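Local coordinates for protein N(G),N(G)-dimethylarginine dimethylaminohydrolase (Pseudomonas aeruginosa, PDB 1H70) that hydrolyses N(omega),N(omega)-dimethyl- and N(omega)-monomethyl-L-arginine, inhibitors of nitric oxide synthase, to L-citrulline and dimethylamine or methylamine, at residues 211-217 with 231-237; 79-83 with 110-116. The protein carries 1 engineered substitution. All coordinates share one frame. Residue numbers count along the deposited sequence, not the author numbering.

In the fold
From the N terminus, the chain reaches interaction 2 first. Residues 79-83 follow strand 76-78, and the chain then runs through helix 89-100 and strand 105-107. It returns at 110-116, where interaction 2 closes a loop of 26 residues. Interaction 1 comes later: strand 212-216, helix 220-227 and strand 232-236 form a beta-alpha-beta unit, and pairing of its two strands closes a shorter loop of 13 residues. The two closures follow in series, neither nested nor crossed. The centres of interactions 1 and 2 lie about 30 Å apart, on opposite sides of the chain's centre. Interaction 2 borders the citrulline pocket through Glu115; interaction 1 lies in a three-stranded mixed sheet further from it.

Interaction 1 (211-217 with 231-237); sequences ERVIMPA and YRVIEVD
Val213 lays its CG2 over one face of the Tyr231 ring, a CH-pi contact with CG2 4.2 Å from the ring centroid. This starts a parallel strand pair in a beta-alpha-beta unit: strand 212-216, helix 220-227, strand 232-236. With antiparallel strand 207-209 it makes a beta-beta-alpha-beta module, the repeat of the five-fold DDAH propeller. The strand axes approach to 4.6 Å and cross at -23°. The register is Arg212 with Arg232 through Pro216 with Val236. Residues 212-217 and 231-237 are extended; Glu211 has a positive phi (79°, psi -1°). Backbone hydrogen bonds, donor first, are Arg232 N–Glu211 O 3.1 Å, Val213 N–Arg232 O 2.9 Å, Ile234 N–Val213 O 2.9 Å, Met215 N–Ile234 O 3.0 Å, Val236 N–Met215 O 2.9 Å and Ala217 N–Val236 O 3.0 Å.

Val213, Met215 and Val233 point to the face packed by helix 220-227. Met215 (chi1 p, chi2 t) brings SD to 3.5 Å from Val233 CG1. Ile214 and Ile234, both m,t, share the other face under helix 29-43; Ile214 CG1 is 4.1 Å from Ile234 CD1. There Arg212 NE lies over one face of the Arg232 guanidinium, 4.0 Å from its NH1, without bonding; Arg212 pairs with Asp47 in a salt bridge and hydrogen-bonds Asn210 O. One water donates to Pro216 O (2.8 Å) and Glu235 OE1 (2.7 Å).

Interaction 2 (79-83 with 110-116); sequences TRPGA and APGTVEA
Two irregular segments meet with end-to-end directions 94° apart. They share a single antiparallel bridge, Arg80 with Val114, a hydrogen-bonded pair with CA atoms 5.0 Å apart. Arg80 N donates to Val114 O at 3.2 Å, and Val114 N donates to Arg80 O at 2.8 Å. The pairing goes no further at Pro81, whose N lies 3.4 Å from Val114 O but carries no hydrogen. A cis peptide bond precedes Pro111.

The Arg80 side chain is extended, with chi1 to chi3 all t. Its NH1 donates to Gly112 O at 2.6 Å, and Ala110 CB lies over one face of the guanidinium, 3.5 Å from NH2. Thr79 CG2 meets Val114 CG1 at 3.9 Å. Glu115 (chi1 m, chi2 t) reaches the turn at Gly82 and Ala83. Its OE2 accepts from Ala83 N at 3.0 Å and, weakly, from Gly82 N at 2.9 Å.

The other oxygen, OE1, forms a salt bridge with Arg133 and a hydrogen bond with His163, both citrulline-pocket residues. Glu115 thus links this turn to the active site. Strand 76-78 leads into 79-83, and helix 89-100 follows it. Segment 110-116 runs between strands 105-107 and 119-122, with Val114 packed on Met142 of helix 136-148.

Interaction 1 (211-217 with 231-237)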
ATOM      1  N   GLU A 211       2.609   6.673  14.921  1.00 14.25           N
ATOM      2  CA  GLU A 211       2.944   5.832  16.082  1.00 14.91           C
ATOM      3  C   GLU A 211       1.923   4.747  16.410  1.00 14.80           C
ATOM      4  O   GLU A 211       2.117   3.975  17.347  1.00 15.50           O
ATOM      5  CB  GLU A 211       3.391   6.627  17.308  1.00 16.59           C
ATOM      6  CG  GLU A 211       4.586   7.567  17.124  1.00 19.01           C
ATOM      7  CD  GLU A 211       5.840   7.033  16.420  1.00 22.98           C
ATOM      8  OE1 GLU A 211       6.048   5.813  16.242  1.00 19.65           O
ATOM      9  OE2 GLU A 211       6.646   7.920  16.017  1.00 25.93           O
ATOM     10  N   ARG A 212       0.834   4.682  15.641  1.00 14.07           N
ATOM     11  CA  ARG A 212      -0.131   3.595  15.714  1.00 13.91           C
ATOM     12  C   ARG A 212       0.298   2.642  14.601  1.00 13.09           C
ATOM     13  O   ARG A 212       0.914   3.098  13.615  1.00 12.82           O
ATOM     14  CB  ARG A 212      -1.566   4.029  15.382  1.00 14.28           C
ATOM     15  CG  ARG A 212      -1.870   5.535  15.546  1.00 21.03           C
ATOM     16  CD  ARG A 212      -2.225   5.893  16.910  1.00 20.81           C
ATOM     17  NE  ARG A 212      -2.880   7.140  17.306  1.00 18.96           N
ATOM     18  CZ  ARG A 212      -2.538   8.422  17.443  1.00 18.29           C
ATOM     19  NH1 ARG A 212      -3.478   9.210  17.962  1.00 17.61           N
ATOM     20  NH2 ARG A 212      -1.379   8.978  17.044  1.00 17.51           N
ATOM     21  N   VAL A 213       0.022   1.358  14.731  1.00 11.52           N
ATOM     22  CA  VAL A 213       0.321   0.444  13.629  1.00 11.12           C
ATOM     23  C   VAL A 213      -0.966  -0.336  13.412  1.00 12.33           C
ATOM     24  O   VAL A 213      -1.468  -1.012  14.328  1.00 13.18           O
ATOM     25  CB  VAL A 213       1.522  -0.487  13.825  1.00 12.13           C
ATOM     26  CG1 VAL A 213       1.493  -1.573  12.745  1.00  9.40           C
ATOM     27  CG2 VAL A 213       2.846   0.253  13.697  1.00  9.94           C
ATOM     28  N   ILE A 214      -1.532  -0.205  12.217  1.00 11.64           N
ATOM     29  CA  ILE A 214      -2.782  -0.893  11.889  1.00 11.19           C
ATOM     30  C   ILE A 214      -2.427  -2.197  11.186  1.00 10.53           C
ATOM     31  O   ILE A 214      -1.644  -2.184  10.220  1.00 10.14           O
ATOM     32  CB  ILE A 214      -3.703  -0.007  11.036  1.00 11.89           C
ATOM     33  CG1 ILE A 214      -4.179   1.200  11.876  1.00 14.79           C
ATOM     34  CG2 ILE A 214      -4.913  -0.807  10.559  1.00 13.08           C
ATOM     35  CD1 ILE A 214      -4.919   2.273  11.086  1.00 16.29           C
ATOM     36  N   MET A 215      -2.942  -3.322  11.668  1.00 10.07           N
ATOM     37  CA  MET A 215      -2.563  -4.608  11.088  1.00 10.18           C
ATOM     38  C   MET A 215      -3.800  -5.494  10.994  1.00 11.19           C
ATOM     39  O   MET A 215      -4.802  -5.226  11.685  1.00 11.88           O
ATOM     40  CB  MET A 215      -1.515  -5.300  11.994  1.00 10.87           C
ATOM     41  CG  MET A 215      -2.149  -5.772  13.294  1.00 10.92           C
ATOM     42  SD  MET A 215      -1.007  -6.695  14.390  1.00 11.43           S
ATOM     43  CE  MET A 215      -0.627  -8.045  13.337  1.00  9.25           C
ATOM     44  N   PRO A 216      -3.740  -6.531  10.161  1.00 11.78           N
ATOM     45  CA  PRO A 216      -4.853  -7.487  10.039  1.00 12.15           C
ATOM     46  C   PRO A 216      -5.048  -8.249  11.354  1.00 13.15           C
ATOM     47  O   PRO A 216      -4.074  -8.582  12.073  1.00 13.01           O
ATOM     48  CB  PRO A 216      -4.385  -8.450   8.946  1.00 11.90           C
ATOM     49  CG  PRO A 216      -2.899  -8.317   8.899  1.00 13.23           C
ATOM     50  CD  PRO A 216      -2.610  -6.887   9.284  1.00 12.12           C
ATOM     51  N   ALA A 217      -6.308  -8.510  11.682  1.00 12.92           N
ATOM     52  CA  ALA A 217      -6.625  -9.250  12.906  1.00 13.79           C
ATOM     53  C   ALA A 217      -6.407 -10.747  12.650  1.00 14.71           C
ATOM     54  O   ALA A 217      -6.604 -11.199  11.523  1.00 14.68           O
ATOM     55  CB  ALA A 217      -8.054  -9.003  13.307  1.00 14.04           C
ATOM     56  N   TYR A 231       4.773   0.525  19.658  1.00 18.08           N
ATOM     57  CA  TYR A 231       3.671   1.059  18.873  1.00 17.53           C
ATOM     58  C   TYR A 231       2.300   0.720  19.455  1.00 17.83           C
ATOM     59  O   TYR A 231       2.122  -0.320  20.064  1.00 17.48           O
ATOM     60  CB  TYR A 231       3.719   0.492  17.455  1.00 16.85           C
ATOM     61  CG  TYR A 231       5.007   0.760  16.714  1.00 15.35           C
ATOM     62  CD1 TYR A 231       5.286   2.011  16.219  1.00 14.19           C
ATOM     63  CD2 TYR A 231       5.934  -0.253  16.512  1.00 15.57           C
ATOM     64  CE1 TYR A 231       6.471   2.273  15.527  1.00 15.59           C
ATOM     65  CE2 TYR A 231       7.113  -0.021  15.836  1.00 14.87           C
ATOM     66  CZ  TYR A 231       7.375   1.241  15.341  1.00 14.81           C
ATOM     67  OH  TYR A 231       8.553   1.444  14.665  1.00 17.25           O
ATOM     68  N   ARG A 232       1.327   1.600  19.225  1.00 18.14           N
ATOM     69  CA  ARG A 232      -0.045   1.315  19.626  1.00 19.06           C
ATOM     70  C   ARG A 232      -0.634   0.469  18.506  1.00 18.56           C
ATOM     71  O   ARG A 232      -0.880   0.985  17.418  1.00 17.79           O
ATOM     72  CB  ARG A 232      -0.870   2.587  19.773  1.00 20.36           C
ATOM     73  CG  ARG A 232      -0.430   3.449  20.933  1.00 25.95           C
ATOM     74  CD  ARG A 232      -1.239   4.733  21.081  1.00 30.41           C
ATOM     75  NE  ARG A 232      -2.656   4.473  21.302  1.00 33.06           N
ATOM     76  CZ  ARG A 232      -3.563   5.432  21.391  1.00 36.23           C
ATOM     77  NH1 ARG A 232      -3.212   6.706  21.288  1.00 34.91           N
ATOM     78  NH2 ARG A 232      -4.840   5.124  21.598  1.00 40.08           N
ATOM     79  N   VAL A 233      -0.843  -0.821  18.768  1.00 17.40           N
ATOM     80  CA  VAL A 233      -1.341  -1.687  17.706  1.00 16.90           C
ATOM     81  C   VAL A 233      -2.861  -1.767  17.637  1.00 17.19           C
ATOM     82  O   VAL A 233      -3.549  -1.978  18.644  1.00 17.44           O
ATOM     83  CB  VAL A 233      -0.682  -3.076  17.773  1.00 17.50           C
ATOM     84  CG1 VAL A 233      -1.121  -3.975  16.608  1.00 16.98           C
ATOM     85  CG2 VAL A 233       0.830  -2.931  17.812  1.00 17.96           C
ATOM     86  N   ILE A 234      -3.379  -1.573  16.428  1.00 15.33           N
ATOM     87  CA  ILE A 234      -4.813  -1.651  16.176  1.00 15.80           C
ATOM     88  C   ILE A 234      -5.066  -2.816  15.226  1.00 14.84           C
ATOM     89  O   ILE A 234      -4.483  -2.846  14.151  1.00 16.11           O
ATOM     90  CB  ILE A 234      -5.345  -0.358  15.545  1.00 15.08           C
ATOM     91  CG1 ILE A 234      -4.988   0.852  16.413  1.00 17.36           C
ATOM     92  CG2 ILE A 234      -6.857  -0.475  15.323  1.00 16.03           C
ATOM     93  CD1 ILE A 234      -5.272   2.192  15.725  1.00 17.01           C
ATOM     94  N   GLU A 235      -5.915  -3.769  15.609  1.00 14.22           N
ATOM     95  CA  GLU A 235      -6.184  -4.914  14.743  1.00 13.18           C
ATOM     96  C   GLU A 235      -7.513  -4.734  14.033  1.00 13.15           C
ATOM     97  O   GLU A 235      -8.526  -4.409  14.678  1.00 11.30           O
ATOM     98  CB  GLU A 235      -6.239  -6.232  15.546  1.00 14.19           C
ATOM     99  CG  GLU A 235      -4.900  -6.652  16.121  1.00 16.55           C
ATOM    100  CD  GLU A 235      -5.037  -7.842  17.075  1.00 19.99           C
ATOM    101  OE1 GLU A 235      -4.767  -8.995  16.696  1.00 22.20           O
ATOM    102  OE2 GLU A 235      -5.419  -7.601  18.224  1.00 21.20           O
ATOM    103  N   VAL A 236      -7.499  -4.917  12.715  1.00 12.18           N
ATOM    104  CA  VAL A 236      -8.709  -4.794  11.899  1.00 12.63           C
ATOM    105  C   VAL A 236      -8.845  -6.039  11.030  1.00 12.67           C
ATOM    106  O   VAL A 236      -7.921  -6.391  10.304  1.00 10.93           O
ATOM    107  CB  VAL A 236      -8.661  -3.550  10.961  1.00 12.07           C
ATOM    108  CG1 VAL A 236      -9.873  -3.537  10.027  1.00 13.93           C
ATOM    109  CG2 VAL A 236      -8.639  -2.273  11.755  1.00 12.87           C
ATOM    110  N   ASP A 237      -9.998  -6.706  11.071  1.00 13.26           N
ATOM    111  CA  ASP A 237     -10.130  -7.914  10.235  1.00 13.29           C
ATOM    112  C   ASP A 237     -10.257  -7.502   8.774  1.00 13.13           C
ATOM    113  O   ASP A 237     -11.132  -6.702   8.446  1.00 11.55           O
ATOM    114  CB  ASP A 237     -11.360  -8.717  10.697  1.00 14.19           C
ATOM    115  CG  ASP A 237     -11.520 -10.068  10.011  1.00 15.79           C
ATOM    116  OD1 ASP A 237     -10.638 -10.530   9.245  1.00 12.63           O
ATOM    117  OD2 ASP A 237     -12.557 -10.740  10.255  1.00 17.08           O
TER
HETATM  118  O   HOH W   1      -3.359  -9.803  14.508  1.00 14.40           O
HETATM  119  O   HOH W   2      -7.764 -10.367   9.034  1.00 15.73           O

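Interaction 2 (79-83 with 110-116)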
ATOM      1  N   THR A  79       0.307   7.023 -11.074  1.00 10.74           N
ATOM      2  CA  THR A  79       1.008   5.896 -11.664  1.00 10.28           C
ATOM      3  C   THR A  79       0.370   5.457 -12.979  1.00 10.85           C
ATOM      4  O   THR A  79      -0.339   6.229 -13.644  1.00 11.10           O
ATOM      5  CB  THR A  79       1.080   4.741 -10.649  1.00  9.56           C
ATOM      6  OG1 THR A  79      -0.243   4.264 -10.361  1.00 10.00           O
ATOM      7  CG2 THR A  79       1.696   5.208  -9.306  1.00 10.27           C
ATOM      8  N   ARG A  80       0.664   4.228 -13.399  1.00 11.17           N
ATOM      9  CA  ARG A  80       0.132   3.665 -14.629  1.00 11.36           C
ATOM     10  C   ARG A  80       0.043   2.149 -14.426  1.00 11.24           C
ATOM     11  O   ARG A  80       0.954   1.391 -14.761  1.00 10.09           O
ATOM     12  CB  ARG A  80       1.051   4.015 -15.805  1.00 12.37           C
ATOM     13  CG  ARG A  80       0.440   3.687 -17.171  1.00 13.03           C
ATOM     14  CD  ARG A  80       1.063   4.529 -18.309  1.00 16.00           C
ATOM     15  NE  ARG A  80       0.496   4.147 -19.597  1.00 16.51           N
ATOM     16  CZ  ARG A  80       0.894   3.105 -20.325  1.00 18.82           C
ATOM     17  NH1 ARG A  80       1.902   2.340 -19.915  1.00 19.48           N
ATOM     18  NH2 ARG A  80       0.300   2.845 -21.492  1.00 19.67           N
ATOM     19  N   PRO A  81      -1.048   1.715 -13.809  1.00 11.66           N
ATOM     20  CA  PRO A  81      -1.220   0.303 -13.462  1.00 12.49           C
ATOM     21  C   PRO A  81      -0.948  -0.673 -14.583  1.00 11.96           C
ATOM     22  O   PRO A  81      -1.318  -0.463 -15.744  1.00 12.76           O
ATOM     23  CB  PRO A  81      -2.647   0.218 -12.948  1.00 12.26           C
ATOM     24  CG  PRO A  81      -2.899   1.598 -12.362  1.00 12.65           C
ATOM     25  CD  PRO A  81      -2.163   2.545 -13.319  1.00 11.85           C
ATOM     26  N   GLY A  82      -0.259  -1.750 -14.220  1.00 12.26           N
ATOM     27  CA  GLY A  82       0.054  -2.805 -15.168  1.00 13.07           C
ATOM     28  C   GLY A  82      -1.200  -3.624 -15.449  1.00 13.98           C
ATOM     29  O   GLY A  82      -1.356  -4.147 -16.542  1.00 13.88           O
ATOM     30  N   ALA A  83      -2.082  -3.771 -14.462  1.00 13.97           N
ATOM     31  CA  ALA A  83      -3.298  -4.549 -14.661  1.00 13.99           C
ATOM     32  C   ALA A  83      -4.262  -3.799 -15.566  1.00 14.65           C
ATOM     33  O   ALA A  83      -4.702  -2.716 -15.198  1.00 14.18           O
ATOM     34  CB  ALA A  83      -3.949  -4.831 -13.330  1.00 12.75           C
ATOM     35  N   ALA A 110       3.548   5.891 -20.868  1.00 18.25           N
ATOM     36  CA  ALA A 110       3.995   4.730 -21.632  1.00 18.40           C
ATOM     37  C   ALA A 110       5.418   4.986 -22.082  1.00 18.28           C
ATOM     38  O   ALA A 110       5.826   6.128 -22.292  1.00 17.14           O
ATOM     39  CB  ALA A 110       3.095   4.504 -22.849  1.00 19.46           C
ATOM     40  N   PRO A 111       6.206   3.925 -22.229  1.00 17.96           N
ATOM     41  CA  PRO A 111       5.782   2.538 -22.016  1.00 17.73           C
ATOM     42  C   PRO A 111       6.001   1.996 -20.597  1.00 17.21           C
ATOM     43  O   PRO A 111       6.170   0.783 -20.384  1.00 16.69           O
ATOM     44  CB  PRO A 111       6.672   1.793 -23.013  1.00 18.20           C
ATOM     45  CG  PRO A 111       7.984   2.579 -22.964  1.00 18.26           C
ATOM     46  CD  PRO A 111       7.605   4.014 -22.687  1.00 18.39           C
ATOM     47  N   GLY A 112       5.941   2.876 -19.619  1.00 16.02           N
ATOM     48  CA  GLY A 112       6.132   2.481 -18.226  1.00 15.51           C
ATOM     49  C   GLY A 112       4.825   2.019 -17.600  1.00 14.89           C
ATOM     50  O   GLY A 112       3.744   2.420 -18.017  1.00 14.44           O
ATOM     51  N   THR A 113       4.940   1.185 -16.580  1.00 14.85           N
ATOM     52  CA  THR A 113       3.806   0.621 -15.896  1.00 13.79           C
ATOM     53  C   THR A 113       4.224   0.676 -14.407  1.00 13.32           C
ATOM     54  O   THR A 113       5.336   0.278 -14.063  1.00 11.25           O
ATOM     55  CB  THR A 113       3.709  -0.769 -16.581  1.00 16.66           C
ATOM     56  OG1 THR A 113       2.567  -0.878 -17.478  1.00 17.01           O
ATOM     57  CG2 THR A 113       3.815  -1.864 -15.681  1.00 13.92           C
ATOM     58  N   VAL A 114       3.424   1.278 -13.520  1.00 10.86           N
ATOM     59  CA  VAL A 114       3.785   1.309 -12.084  1.00 11.33           C
ATOM     60  C   VAL A 114       2.522   1.149 -11.250  1.00 11.00           C
ATOM     61  O   VAL A 114       1.520   1.744 -11.590  1.00 10.57           O
ATOM     62  CB  VAL A 114       4.406   2.647 -11.599  1.00 11.10           C
ATOM     63  CG1 VAL A 114       4.565   2.691 -10.072  1.00 11.09           C
ATOM     64  CG2 VAL A 114       5.796   2.895 -12.202  1.00 11.14           C
ATOM     65  N   GLU A 115       2.586   0.362 -10.179  1.00 10.44           N
ATOM     66  CA  GLU A 115       1.491   0.276  -9.205  1.00 10.39           C
ATOM     67  C   GLU A 115       2.192   0.559  -7.883  1.00 10.21           C
ATOM     68  O   GLU A 115       3.141  -0.143  -7.541  1.00  9.29           O
ATOM     69  CB  GLU A 115       0.739  -1.067  -9.194  1.00 10.01           C
ATOM     70  CG  GLU A 115      -0.149  -1.193 -10.426  1.00 10.12           C
ATOM     71  CD  GLU A 115      -0.824  -2.539 -10.608  1.00 11.74           C
ATOM     72  OE1 GLU A 115      -0.898  -3.323  -9.636  1.00 11.28           O
ATOM     73  OE2 GLU A 115      -1.306  -2.784 -11.735  1.00 12.97           O
ATOM     74  N   ALA A 116       1.714   1.581  -7.157  1.00  9.29           N
ATOM     75  CA  ALA A 116       2.385   2.038  -5.938  1.00  9.11           C
ATOM     76  C   ALA A 116       2.491   1.067  -4.776  1.00  9.31           C
ATOM     77  O   ALA A 116       3.234   1.326  -3.826  1.00  8.73           O
ATOM     78  CB  ALA A 116       1.830   3.405  -5.459  1.00  8.82           C
TER